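Local coordinates for PlaB phospholipase (Legionella pneumophila, PDB 6ZTI), which probably hydrolyses phospholipids as a Legionella virulence factor with an alpha/beta hydrolase domain, its activity being controlled by NAD(H)-mediated tetramerization, at residues 46-51 / 290-295; 71-76 / 106-111; 82-87 / 92-97; 341-346 / 413-418. All coordinates share one frame; numbering follows the deposited sequence.

In the fold
From the N terminus, the chain first reaches residues 46-51, the loop after helix 35-44, which contact 1 ties to helix 286-296 across 238 intervening residues. Contacts 2 and 3 both nest inside that long loop. Contact 2 crosses helix 69-89 with helix 102-114, and contact 3, nested within it, folds the end of helix 69-89 back on strand 93-99. These two touch through W109 and F94, while A95 and I97 of the strand meet L295 and I291 of contact 1, so the three form one continuous packed region on and around the parallel sheet. Contact 4 follows in series, on the opposite side of the chain's centre, and joins strands 340-349 and 412-419 of the mixed sheet.

Contact 1. Residues 46-51 / 290-295; sequences GKLDIQ and WILRCL
L48 reaches from the loop after helix 35-44 onto the flank of helix 286-296, and both its methyls touch L292 and L295. Its CB starts toward the helix. From there chi1 of -63° sets CG opposite the carbonyl carbon, and the branch point already lies against L292: CG to L292 CD1 is 3.5 Å. The fork then closes round that same methyl, with L48 CD2 at 3.5 Å and L48 CD1 at 3.6 Å from L292 CD1. The first two of these separations are shorter than ordinary van der Waals contact, evidence of a tight fit on one carbon. Each methyl also has a partner one turn of helix further on, since L48 CD2 is 4.0 Å from L295 CB and L48 CD1 is 4.0 Å from L295 CD1. L292 meets the fork with CD1 because its CG stands opposite the backbone N (chi1 -172°), which sends the branch across to the loop. Here the side chains of L48 and L295 run nearly perpendicular to each other.

Polar bonds fix the loop around this apolar wedge: S43 OG bonds to both L48 O and I50 O, and K47 O accepts from Q296 NE2. G46, at positive phi, is the C-prime residue of the Schellman motif ending helix 35-44. I291, C294 and L295 rest on strand 123-129. The arrangement is that of an alpha/beta hydrolase layer, where neighbouring helices cover one face of a parallel sheet and a helix-to-strand loop packs on the adjacent helix.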
loop_
_atom_site.group_PDB
_atom_site.type_symbol
_atom_site.label_atom_id
_atom_site.label_comp_id
_atom_site.label_asym_id
_atom_site.label_seq_id
_atom_site.Cartn_x
_atom_site.Cartn_y
_atom_site.Cartn_z
ATOM N N GLY B 46 14.245 58.752 1.566
ATOM C CA GLY B 46 12.953 59.345 1.292
ATOM C C GLY B 46 12.145 58.667 0.210
ATOM O O GLY B 46 11.162 59.252 -0.261
ATOM N N LYS B 47 12.523 57.459 -0.206
ATOM C CA LYS B 47 11.745 56.726 -1.195
ATOM C C LYS B 47 10.645 55.886 -0.563
ATOM O O LYS B 47 9.669 55.551 -1.245
ATOM C CB LYS B 47 12.667 55.832 -2.032
ATOM C CG LYS B 47 13.897 56.548 -2.604
ATOM C CD LYS B 47 13.510 57.748 -3.451
ATOM C CE LYS B 47 14.734 58.517 -3.935
ATOM N NZ LYS B 47 15.537 57.756 -4.934
ATOM N N LEU B 48 10.779 55.550 0.720
ATOM C CA LEU B 48 9.771 54.811 1.465
ATOM C C LEU B 48 9.596 55.467 2.829
ATOM O O LEU B 48 10.441 56.247 3.275
ATOM C CB LEU B 48 10.162 53.335 1.632
ATOM C CG LEU B 48 10.299 52.514 0.348
ATOM C CD1 LEU B 48 10.863 51.132 0.656
ATOM C CD2 LEU B 48 8.956 52.398 -0.364
ATOM N N ASP B 49 8.480 55.145 3.485
ATOM C CA ASP B 49 8.158 55.696 4.796
ATOM C C ASP B 49 8.253 54.592 5.844
ATOM O O ASP B 49 7.253 54.212 6.462
ATOM C CB ASP B 49 6.760 56.328 4.779
ATOM C CG ASP B 49 6.558 57.342 5.905
ATOM O OD1 ASP B 49 7.567 57.785 6.500
ATOM O OD2 ASP B 49 5.391 57.695 6.197
ATOM N N ILE B 50 9.459 54.067 6.040
ATOM C CA ILE B 50 9.709 52.953 6.941
ATOM C C ILE B 50 10.679 53.447 7.997
ATOM O O ILE B 50 11.841 53.742 7.689
ATOM C CB ILE B 50 10.293 51.734 6.223
ATOM C CG1 ILE B 50 9.520 51.427 4.941
ATOM C CG2 ILE B 50 10.289 50.541 7.164
ATOM C CD1 ILE B 50 10.170 50.340 4.113
ATOM N N GLN B 51 10.224 53.511 9.240
ATOM C CA GLN B 51 11.109 53.946 10.308
ATOM C C GLN B 51 12.205 52.907 10.513
ATOM O O GLN B 51 12.055 51.729 10.166
ATOM C CB GLN B 51 10.316 54.178 11.597
ATOM C CG GLN B 51 9.032 54.989 11.377
ATOM C CD GLN B 51 8.339 55.392 12.670
ATOM O OE1 GLN B 51 8.259 54.610 13.620
ATOM N NE2 GLN B 51 7.827 56.619 12.708
ATOM N N TRP B 290 11.027 46.687 -8.962
ATOM C CA TRP B 290 9.575 46.578 -9.030
ATOM C C TRP B 290 8.945 46.398 -7.657
ATOM O O TRP B 290 7.787 46.785 -7.472
ATOM C CB TRP B 290 9.180 45.444 -9.979
ATOM C CG TRP B 290 9.366 45.881 -11.389
ATOM C CD1 TRP B 290 10.372 45.525 -12.233
ATOM C CD2 TRP B 290 8.556 46.819 -12.102
ATOM N NE1 TRP B 290 10.224 46.163 -13.442
ATOM C CE2 TRP B 290 9.119 46.968 -13.384
ATOM C CE3 TRP B 290 7.402 47.538 -11.784
ATOM C CZ2 TRP B 290 8.561 47.799 -14.351
ATOM C CZ3 TRP B 290 6.857 48.372 -12.737
ATOM C CH2 TRP B 290 7.434 48.492 -14.011
ATOM N N ILE B 291 9.681 45.848 -6.684
ATOM C CA ILE B 291 9.181 45.837 -5.309
ATOM C C ILE B 291 8.975 47.259 -4.809
ATOM O O ILE B 291 7.975 47.559 -4.147
ATOM C CB ILE B 291 10.132 45.054 -4.382
ATOM C CG1 ILE B 291 9.899 43.561 -4.552
ATOM C CG2 ILE B 291 9.918 45.457 -2.923
ATOM C CD1 ILE B 291 10.856 42.676 -3.806
ATOM N N LEU B 292 9.924 48.151 -5.105
ATOM C CA LEU B 292 9.824 49.533 -4.634
ATOM C C LEU B 292 8.600 50.223 -5.220
ATOM O O LEU B 292 7.898 50.968 -4.523
ATOM C CB LEU B 292 11.101 50.299 -4.994
ATOM C CG LEU B 292 11.283 51.713 -4.443
ATOM C CD1 LEU B 292 11.172 51.733 -2.925
ATOM C CD2 LEU B 292 12.633 52.265 -4.877
ATOM N N ARG B 293 8.317 49.967 -6.497
ATOM C CA ARG B 293 7.110 50.502 -7.118
ATOM C C ARG B 293 5.861 49.971 -6.424
ATOM O O ARG B 293 4.932 50.731 -6.121
ATOM C CB ARG B 293 7.090 50.135 -8.604
ATOM C CG ARG B 293 8.031 50.933 -9.481
ATOM C CD ARG B 293 7.619 52.403 -9.577
ATOM N NE ARG B 293 6.214 52.581 -9.950
ATOM C CZ ARG B 293 5.758 52.599 -11.202
ATOM N NH1 ARG B 293 6.587 52.442 -12.229
ATOM N NH2 ARG B 293 4.460 52.771 -11.427
ATOM N N CYS B 294 5.819 48.658 -6.173
ATOM C CA CYS B 294 4.648 48.043 -5.547
ATOM C C CYS B 294 4.403 48.633 -4.164
ATOM O O CYS B 294 3.270 48.989 -3.818
ATOM C CB CYS B 294 4.831 46.520 -5.465
ATOM S SG CYS B 294 4.841 45.640 -7.084
ATOM N N LEU B 295 5.467 48.765 -3.366
ATOM C CA LEU B 295 5.348 49.343 -2.032
ATOM C C LEU B 295 4.869 50.787 -2.063
ATOM O O LEU B 295 4.346 51.279 -1.056
ATOM C CB LEU B 295 6.691 49.282 -1.305
ATOM C CG LEU B 295 7.156 47.898 -0.848
ATOM C CD1 LEU B 295 8.564 47.980 -0.285
ATOM C CD2 LEU B 295 6.199 47.326 0.191
#

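Contact 2. Residues 71-76 / 106-111; sequences DIARAF and VRKWMD
In the alpha/beta hydrolase core, helices 69-89 and 102-114 flank the parallel sheet, and A73 and F76 of the first meet W109 of the second where they cross. Helix 102-114 directly follows strand 93-99, the position that in this fold commonly comes after the nucleophile elbow. The short segments' axes cross at -71° with a closest approach of 8.4 Å. A73 makes that closeness possible: its CA lies only 4.7 Å from W109 CA, and its small CB enters the surface of the other helix, 3.6 Å from W109 N. The same methyl touches K108 CG at 3.8 Å, using the aliphatic root of a lysine whose chain then bends away.

One turn beyond A73, F76 turns an edge toward the indole in a T-shaped pair, planes at 86°, with 5.0 Å between the centroids of its ring and the five-membered ring. Both rings can meet because each CG stands opposite its own backbone N (chi1 167° in W109), so both rings point into the interface between the helices. The indole is held at its polar corner too, as NE1 bonds to OD1 of D77, the residue after F76; this would restrict rotation of the ring.

Beyond the crossing, F76 forms a further edge-to-face pair with F468 of the second subunit, and D71 OD2 makes a salt bridge to R461 of that subunit, so this helix also lies in a subunit interface of the tetramer. At the heart of the aromatic pair, F76 CD2 lies 3.7 Å from W109 CG, while F76 CE2 stands 3.9 Å above the indole plane, over its centre.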
loop_
_atom_site.group_PDB
_atom_site.type_symbol
_atom_site.label_atom_id
_atom_site.label_comp_id
_atom_site.label_asym_id
_atom_site.label_seq_id
_atom_site.Cartn_x
_atom_site.Cartn_y
_atom_site.Cartn_z
ATOM N N ASP B 71 -0.953 25.277 10.558
ATOM C CA ASP B 71 -0.113 25.579 11.716
ATOM C C ASP B 71 0.716 26.842 11.501
ATOM O O ASP B 71 0.812 27.699 12.388
ATOM C CB ASP B 71 0.849 24.419 12.007
ATOM C CG ASP B 71 0.161 23.125 12.441
ATOM O OD1 ASP B 71 -1.046 23.109 12.791
ATOM O OD2 ASP B 71 0.881 22.097 12.431
ATOM N N ILE B 72 1.357 26.954 10.332
ATOM C CA ILE B 72 2.278 28.059 10.105
ATOM C C ILE B 72 1.519 29.375 10.008
ATOM O O ILE B 72 1.992 30.408 10.482
ATOM C CB ILE B 72 3.119 27.803 8.842
ATOM C CG1 ILE B 72 4.021 26.580 9.040
ATOM C CG2 ILE B 72 3.961 29.019 8.495
ATOM C CD1 ILE B 72 4.559 26.008 7.740
ATOM N N ALA B 73 0.356 29.369 9.356
ATOM C CA ALA B 73 -0.441 30.591 9.267
ATOM C C ALA B 73 -0.947 31.010 10.644
ATOM O O ALA B 73 -0.937 32.199 10.983
ATOM C CB ALA B 73 -1.601 30.385 8.295
ATOM N N ARG B 74 -1.359 30.041 11.467
ATOM C CA ARG B 74 -1.717 30.352 12.848
ATOM C C ARG B 74 -0.532 30.936 13.611
ATOM O O ARG B 74 -0.698 31.845 14.433
ATOM C CB ARG B 74 -2.208 29.090 13.557
ATOM C CG ARG B 74 -3.695 28.809 13.487
ATOM C CD ARG B 74 -4.020 27.512 14.259
ATOM N NE ARG B 74 -4.019 27.686 15.716
ATOM C CZ ARG B 74 -3.932 26.694 16.599
ATOM N NH1 ARG B 74 -3.813 25.436 16.187
ATOM N NH2 ARG B 74 -3.956 26.956 17.902
ATOM N N ALA B 75 0.667 30.393 13.383
ATOM C CA ALA B 75 1.844 30.857 14.103
ATOM C C ALA B 75 2.321 32.217 13.597
ATOM O O ALA B 75 2.882 32.995 14.372
ATOM C CB ALA B 75 2.955 29.813 14.008
ATOM N N PHE B 76 2.096 32.530 12.318
ATOM C CA PHE B 76 2.343 33.885 11.824
ATOM C C PHE B 76 1.522 34.902 12.611
ATOM O O PHE B 76 2.052 35.915 13.089
ATOM C CB PHE B 76 2.038 33.959 10.326
ATOM C CG PHE B 76 2.270 35.316 9.726
ATOM C CD1 PHE B 76 3.546 35.817 9.593
ATOM C CD2 PHE B 76 1.216 36.088 9.311
ATOM C CE1 PHE B 76 3.768 37.062 9.051
ATOM C CE2 PHE B 76 1.433 37.336 8.770
ATOM C CZ PHE B 76 2.712 37.823 8.649
ATOM N N VAL B 106 0.786 33.343 3.745
ATOM C CA VAL B 106 0.139 34.597 4.106
ATOM C C VAL B 106 -1.296 34.634 3.591
ATOM O O VAL B 106 -2.173 35.219 4.239
ATOM C CB VAL B 106 0.967 35.786 3.589
ATOM C CG1 VAL B 106 0.219 37.102 3.788
ATOM C CG2 VAL B 106 2.309 35.825 4.316
ATOM N N ARG B 107 -1.569 34.003 2.442
ATOM C CA ARG B 107 -2.937 33.963 1.938
ATOM C C ARG B 107 -3.832 33.083 2.805
ATOM O O ARG B 107 -5.024 33.362 2.942
ATOM C CB ARG B 107 -2.965 33.470 0.497
ATOM C CG ARG B 107 -2.334 34.444 -0.522
ATOM C CD ARG B 107 -2.834 34.169 -1.903
ATOM N NE ARG B 107 -2.475 32.840 -2.388
ATOM C CZ ARG B 107 -3.333 31.874 -2.709
ATOM N NH1 ARG B 107 -4.652 32.034 -2.591
ATOM N NH2 ARG B 107 -2.853 30.721 -3.154
ATOM N N LYS B 108 -3.290 31.994 3.352
ATOM C CA LYS B 108 -4.033 31.178 4.305
ATOM C C LYS B 108 -4.278 31.939 5.604
ATOM O O LYS B 108 -5.362 31.845 6.196
ATOM C CB LYS B 108 -3.258 29.887 4.568
ATOM C CG LYS B 108 -3.888 28.965 5.582
ATOM C CD LYS B 108 -5.225 28.406 5.142
ATOM C CE LYS B 108 -5.766 27.413 6.183
ATOM N NZ LYS B 108 -7.133 26.975 5.889
ATOM N N TRP B 109 -3.278 32.690 6.069
ATOM C CA TRP B 109 -3.461 33.531 7.246
ATOM C C TRP B 109 -4.573 34.552 7.032
ATOM O O TRP B 109 -5.462 34.704 7.881
ATOM C CB TRP B 109 -2.145 34.229 7.586
ATOM C CG TRP B 109 -2.319 35.333 8.584
ATOM C CD1 TRP B 109 -2.484 35.206 9.931
ATOM C CD2 TRP B 109 -2.361 36.736 8.305
ATOM N NE1 TRP B 109 -2.630 36.445 10.509
ATOM C CE2 TRP B 109 -2.558 37.402 9.533
ATOM C CE3 TRP B 109 -2.260 37.493 7.141
ATOM C CZ2 TRP B 109 -2.650 38.785 9.624
ATOM C CZ3 TRP B 109 -2.345 38.868 7.233
ATOM C CH2 TRP B 109 -2.536 39.501 8.463
ATOM N N MET B 110 -4.539 35.267 5.898
ATOM C CA MET B 110 -5.635 36.165 5.556
ATOM C C MET B 110 -6.974 35.430 5.590
ATOM O O MET B 110 -7.968 35.954 6.097
ATOM C CB MET B 110 -5.410 36.777 4.167
ATOM C CG MET B 110 -4.251 37.751 4.088
ATOM S SD MET B 110 -3.790 38.227 2.407
ATOM C CE MET B 110 -5.312 39.049 1.915
ATOM N N ASP B 111 -7.005 34.199 5.081
ATOM C CA ASP B 111 -8.266 33.469 5.001
ATOM C C ASP B 111 -8.723 33.039 6.390
ATOM O O ASP B 111 -9.917 33.091 6.699
ATOM C CB ASP B 111 -8.101 32.264 4.065
ATOM C CG ASP B 111 -9.426 31.715 3.552
ATOM O OD1 ASP B 111 -10.118 32.419 2.795
ATOM O OD2 ASP B 111 -9.757 30.555 3.880
#

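Contact 3. Residues 82-87 / 92-97; sequences DEIADK and QRFACI
Q92 begins the return from helix to strand by donating its backbone N-H to K87 O, N to O 3.2 Å. The N-H...O angle is 147°, a moderately bent bond that closes the connection. The side chain of Q92 then lies obliquely across K87: its NE2 packs beside the first methylenes of the lysine, 3.6 Å from K87 CB, while its OE1 bonds to T15 OG1. The other end of K87 leads off, and NZ bonds to N54 and Y56.

Two residues on, F94 sends its ring back toward the helix. A chi1 of 59° places CG between the backbone N and the carbonyl carbon, and from there F94 CD2 comes to 4.0 Å from I84 CD1. The two side chains cross at about a right angle, and the ring is also covered by V80 and L88 of the same helix, with I17, I19 and L123 on the flanking strands.

The chain leaves strand 55-60, outermost in the parallel sheet of this chain, runs through helix 69-89 and skips strand 16-21 to enter strand 93-99. This short connection with its buried phenylalanine therefore completes a beta-alpha-beta crossover of the parallel alpha/beta hydrolase sheet.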
loop_
_atom_site.group_PDB
_atom_site.type_symbol
_atom_site.label_atom_id
_atom_site.label_comp_id
_atom_site.label_asym_id
_atom_site.label_seq_id
_atom_site.Cartn_x
_atom_site.Cartn_y
_atom_site.Cartn_z
ATOM N N ASP B 82 3.102 39.019 18.900
ATOM C CA ASP B 82 4.185 39.019 19.876
ATOM C C ASP B 82 5.151 40.177 19.653
ATOM O O ASP B 82 5.727 40.690 20.617
ATOM C CB ASP B 82 4.948 37.698 19.831
ATOM C CG ASP B 82 4.239 36.573 20.584
ATOM O OD1 ASP B 82 3.206 36.825 21.242
ATOM O OD2 ASP B 82 4.724 35.422 20.514
ATOM N N GLU B 83 5.335 40.612 18.406
ATOM C CA GLU B 83 6.385 41.570 18.084
ATOM C C GLU B 83 5.893 42.965 17.738
ATOM O O GLU B 83 6.595 43.930 18.051
ATOM C CB GLU B 83 7.231 41.057 16.914
ATOM C CG GLU B 83 8.211 39.959 17.299
ATOM C CD GLU B 83 9.392 40.473 18.111
ATOM O OE1 GLU B 83 9.509 41.703 18.305
ATOM O OE2 GLU B 83 10.206 39.636 18.553
ATOM N N ILE B 84 4.728 43.116 17.095
ATOM C CA ILE B 84 4.323 44.450 16.655
ATOM C C ILE B 84 2.887 44.817 17.013
ATOM O O ILE B 84 2.317 45.747 16.428
ATOM C CB ILE B 84 4.546 44.596 15.136
ATOM C CG1 ILE B 84 3.655 43.636 14.351
ATOM C CG2 ILE B 84 6.022 44.350 14.794
ATOM C CD1 ILE B 84 3.662 43.913 12.878
ATOM N N ALA B 85 2.308 44.144 18.014
ATOM C CA ALA B 85 0.948 44.476 18.440
ATOM C C ALA B 85 0.816 45.961 18.772
ATOM O O ALA B 85 -0.131 46.628 18.340
ATOM C CB ALA B 85 0.548 43.621 19.648
ATOM N N ASP B 86 1.761 46.493 19.552
ATOM C CA ASP B 86 1.715 47.908 19.908
ATOM C C ASP B 86 1.746 48.791 18.665
ATOM O O ASP B 86 0.976 49.752 18.557
ATOM C CB ASP B 86 2.877 48.243 20.853
ATOM C CG ASP B 86 4.247 47.922 20.256
ATOM O OD1 ASP B 86 4.338 47.091 19.320
ATOM O OD2 ASP B 86 5.244 48.507 20.734
ATOM N N LYS B 87 2.627 48.478 17.710
ATOM C CA LYS B 87 2.735 49.291 16.501
ATOM C C LYS B 87 1.452 49.239 15.679
ATOM O O LYS B 87 1.052 50.239 15.070
ATOM C CB LYS B 87 3.924 48.821 15.661
ATOM C CG LYS B 87 5.220 48.810 16.413
ATOM C CD LYS B 87 6.387 48.502 15.514
ATOM C CE LYS B 87 7.707 48.873 16.200
ATOM N NZ LYS B 87 8.897 48.276 15.520
ATOM N N GLN B 92 -0.295 51.559 12.543
ATOM C CA GLN B 92 0.633 51.103 11.523
ATOM C C GLN B 92 0.123 49.834 10.848
ATOM O O GLN B 92 -0.553 49.002 11.455
ATOM C CB GLN B 92 2.011 50.853 12.129
ATOM C CG GLN B 92 2.580 52.042 12.880
ATOM C CD GLN B 92 4.087 52.061 12.843
ATOM O OE1 GLN B 92 4.686 52.197 11.776
ATOM N NE2 GLN B 92 4.713 51.910 14.006
ATOM N N ARG B 93 0.456 49.702 9.569
ATOM C CA ARG B 93 0.113 48.531 8.777
ATOM C C ARG B 93 1.385 47.993 8.143
ATOM O O ARG B 93 2.394 48.699 8.041
ATOM C CB ARG B 93 -0.930 48.854 7.690
ATOM C CG ARG B 93 -2.321 49.186 8.229
ATOM C CD ARG B 93 -3.418 48.318 7.593
ATOM N NE ARG B 93 -3.760 48.722 6.228
ATOM C CZ ARG B 93 -4.601 48.056 5.434
ATOM N NH1 ARG B 93 -5.192 46.950 5.857
ATOM N NH2 ARG B 93 -4.854 48.494 4.207
ATOM N N PHE B 94 1.343 46.728 7.718
ATOM C CA PHE B 94 2.548 46.110 7.194
ATOM C C PHE B 94 2.362 45.569 5.784
ATOM O O PHE B 94 1.264 45.204 5.358
ATOM C CB PHE B 94 3.087 44.999 8.138
ATOM C CG PHE B 94 2.143 43.858 8.409
ATOM C CD1 PHE B 94 2.062 42.784 7.545
ATOM C CD2 PHE B 94 1.430 43.806 9.597
ATOM C CE1 PHE B 94 1.240 41.717 7.821
ATOM C CE2 PHE B 94 0.605 42.740 9.876
ATOM C CZ PHE B 94 0.510 41.692 8.981
ATOM N N ALA B 95 3.468 45.588 5.054
ATOM C CA ALA B 95 3.599 44.914 3.777
ATOM C C ALA B 95 4.377 43.623 3.986
ATOM O O ALA B 95 5.392 43.616 4.692
ATOM C CB ALA B 95 4.310 45.816 2.769
ATOM N N CYS B 96 3.881 42.533 3.400
ATOM C CA CYS B 96 4.581 41.257 3.381
ATOM C C CYS B 96 5.247 41.091 2.029
ATOM O O CYS B 96 4.597 41.245 0.993
ATOM C CB CYS B 96 3.645 40.070 3.623
ATOM S SG CYS B 96 3.249 39.808 5.341
ATOM N N ILE B 97 6.538 40.808 2.046
ATOM C CA ILE B 97 7.269 40.401 0.861
ATOM C C ILE B 97 7.580 38.925 1.054
ATOM O O ILE B 97 8.331 38.555 1.963
ATOM C CB ILE B 97 8.541 41.233 0.661
ATOM C CG1 ILE B 97 8.187 42.720 0.497
ATOM C CG2 ILE B 97 9.310 40.725 -0.527
ATOM C CD1 ILE B 97 9.383 43.652 0.643
#

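Contact 4. Residues 341-346 / 413-418; sequences SMIIFR and LGFRVK
Two phenyl rings meet edge to face: F345 presents its edge to the face of F415. F345 CE1 stands 3.8 Å above the F415 plane, over the ring centre, whereas F415 CE1 lies in the plane of the F345 ring at its edge. The planes are inclined at 81° and the centroids are 5.2 Å apart, consistent with a T-shaped stack. On one face of F345, toward the rim, sits I343 CG2, 3.4 Å above the plane, so a residue of the same strand backs the ring. The closest approach of the pair is F345 CZ to F415 CE1, 3.8 Å.

I343 adds a looser touch with its other branch, I343 CD1 lying 4.4 Å from F415 CE1. The backbones stay far apart, the nearest CA atoms, those of F345 and V417, being 10.6 Å from each other; the contact is therefore made by side chains alone.

L360 and L362, which belong to NAD sites, touch F345 and F415 respectively, and the nearest atoms of a bound thio-NAD and the F345 side chain are about 7 Å apart. Strand 340-349 pairs with strands 390-396 and 452-463, and strand 412-419 with 358-364 and 429-439, so the stack bridges two mixed-sheet strands not paired with each other, in a buried part of the chain.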
loop_
_atom_site.group_PDB
_atom_site.type_symbol
_atom_site.label_atom_id
_atom_site.label_comp_id
_atom_site.label_asym_id
_atom_site.label_seq_id
_atom_site.Cartn_x
_atom_site.Cartn_y
_atom_site.Cartn_z
ATOM N N SER B 341 -0.304 27.158 -20.137
ATOM C CA SER B 341 -1.533 27.128 -19.355
ATOM C C SER B 341 -1.559 25.850 -18.527
ATOM O O SER B 341 -1.100 24.798 -18.980
ATOM C CB SER B 341 -2.769 27.191 -20.246
ATOM O OG SER B 341 -2.720 28.303 -21.126
ATOM N N MET B 342 -2.087 25.943 -17.308
ATOM C CA MET B 342 -2.215 24.797 -16.426
ATOM C C MET B 342 -3.689 24.573 -16.133
ATOM O O MET B 342 -4.434 25.522 -15.867
ATOM C CB MET B 342 -1.423 25.008 -15.138
ATOM C CG MET B 342 -1.252 23.760 -14.335
ATOM S SD MET B 342 0.059 23.877 -13.128
ATOM C CE MET B 342 -0.882 24.344 -11.689
ATOM N N ILE B 343 -4.113 23.329 -16.242
ATOM C CA ILE B 343 -5.476 22.932 -15.956
ATOM C C ILE B 343 -5.424 21.986 -14.773
ATOM O O ILE B 343 -4.655 21.018 -14.781
ATOM C CB ILE B 343 -6.142 22.252 -17.163
ATOM C CG1 ILE B 343 -5.935 23.071 -18.434
ATOM C CG2 ILE B 343 -7.642 22.039 -16.866
ATOM C CD1 ILE B 343 -6.628 22.468 -19.649
ATOM N N ILE B 344 -6.213 22.272 -13.748
ATOM C CA ILE B 344 -6.391 21.362 -12.621
ATOM C C ILE B 344 -7.812 20.822 -12.731
ATOM O O ILE B 344 -8.777 21.580 -12.586
ATOM C CB ILE B 344 -6.157 22.053 -11.268
ATOM C CG1 ILE B 344 -4.761 22.667 -11.210
ATOM C CG2 ILE B 344 -6.308 21.032 -10.095
ATOM C CD1 ILE B 344 -4.567 23.646 -10.051
ATOM N N PHE B 345 -7.947 19.526 -12.995
ATOM C CA PHE B 345 -9.257 18.893 -13.092
ATOM C C PHE B 345 -9.634 18.281 -11.755
ATOM O O PHE B 345 -8.816 17.628 -11.096
ATOM C CB PHE B 345 -9.309 17.791 -14.157
ATOM C CG PHE B 345 -9.087 18.266 -15.567
ATOM C CD1 PHE B 345 -10.139 18.686 -16.348
ATOM C CD2 PHE B 345 -7.826 18.224 -16.126
ATOM C CE1 PHE B 345 -9.925 19.096 -17.640
ATOM C CE2 PHE B 345 -7.606 18.640 -17.411
ATOM C CZ PHE B 345 -8.652 19.069 -18.171
ATOM N N ARG B 346 -10.884 18.500 -11.370
ATOM C CA ARG B 346 -11.496 17.885 -10.206
ATOM C C ARG B 346 -12.723 17.136 -10.684
ATOM O O ARG B 346 -13.670 17.753 -11.182
ATOM C CB ARG B 346 -11.877 18.934 -9.174
ATOM C CG ARG B 346 -12.382 18.336 -7.897
ATOM C CD ARG B 346 -13.040 19.377 -7.033
ATOM N NE ARG B 346 -13.297 18.862 -5.696
ATOM C CZ ARG B 346 -14.191 19.378 -4.867
ATOM N NH1 ARG B 346 -14.916 20.430 -5.240
ATOM N NH2 ARG B 346 -14.349 18.851 -3.663
ATOM N N LEU B 413 -12.169 23.791 -29.064
ATOM C CA LEU B 413 -11.480 23.071 -28.009
ATOM C C LEU B 413 -12.529 22.558 -27.039
ATOM O O LEU B 413 -13.440 23.297 -26.664
ATOM C CB LEU B 413 -10.483 23.955 -27.256
ATOM C CG LEU B 413 -9.779 23.291 -26.074
ATOM C CD1 LEU B 413 -8.907 22.154 -26.542
ATOM C CD2 LEU B 413 -8.935 24.338 -25.328
ATOM N N GLY B 414 -12.368 21.313 -26.600
ATOM C CA GLY B 414 -13.327 20.719 -25.700
ATOM C C GLY B 414 -12.719 19.682 -24.779
ATOM O O GLY B 414 -11.522 19.379 -24.837
ATOM N N PHE B 415 -13.567 19.172 -23.885
ATOM C CA PHE B 415 -13.240 18.075 -22.987
ATOM C C PHE B 415 -14.207 16.924 -23.211
ATOM O O PHE B 415 -15.391 17.133 -23.481
ATOM C CB PHE B 415 -13.355 18.464 -21.509
ATOM C CG PHE B 415 -12.534 19.631 -21.114
ATOM C CD1 PHE B 415 -11.213 19.718 -21.478
ATOM C CD2 PHE B 415 -13.080 20.632 -20.337
ATOM C CE1 PHE B 415 -10.451 20.788 -21.093
ATOM C CE2 PHE B 415 -12.315 21.715 -19.953
ATOM C CZ PHE B 415 -11.005 21.791 -20.337
ATOM N N ARG B 416 -13.707 15.707 -23.044
ATOM C CA ARG B 416 -14.553 14.532 -22.941
ATOM C C ARG B 416 -14.069 13.723 -21.745
ATOM O O ARG B 416 -12.864 13.473 -21.600
ATOM C CB ARG B 416 -14.525 13.704 -24.225
ATOM C CG ARG B 416 -15.149 12.346 -24.068
ATOM C CD ARG B 416 -15.292 11.589 -25.407
ATOM N NE ARG B 416 -16.561 11.892 -26.081
ATOM C CZ ARG B 416 -17.195 11.078 -26.929
ATOM N NH1 ARG B 416 -16.693 9.881 -27.223
ATOM N NH2 ARG B 416 -18.352 11.453 -27.473
ATOM N N VAL B 417 -15.001 13.354 -20.874
ATOM C CA VAL B 417 -14.709 12.596 -19.667
ATOM C C VAL B 417 -15.505 11.307 -19.734
ATOM O O VAL B 417 -16.738 11.334 -19.849
ATOM C CB VAL B 417 -15.060 13.364 -18.388
ATOM C CG1 VAL B 417 -14.809 12.476 -17.181
ATOM C CG2 VAL B 417 -14.257 14.624 -18.295
ATOM N N LYS B 418 -14.802 10.190 -19.669
ATOM C CA LYS B 418 -15.393 8.860 -19.606
ATOM C C LYS B 418 -15.069 8.295 -18.227
ATOM O O LYS B 418 -13.913 7.967 -17.950
ATOM C CB LYS B 418 -14.829 7.987 -20.726
ATOM C CG LYS B 418 -15.450 6.604 -20.873
ATOM C CD LYS B 418 -14.731 5.829 -21.972
ATOM C CE LYS B 418 -15.207 4.388 -22.063
ATOM N NZ LYS B 418 -14.134 3.452 -22.512
#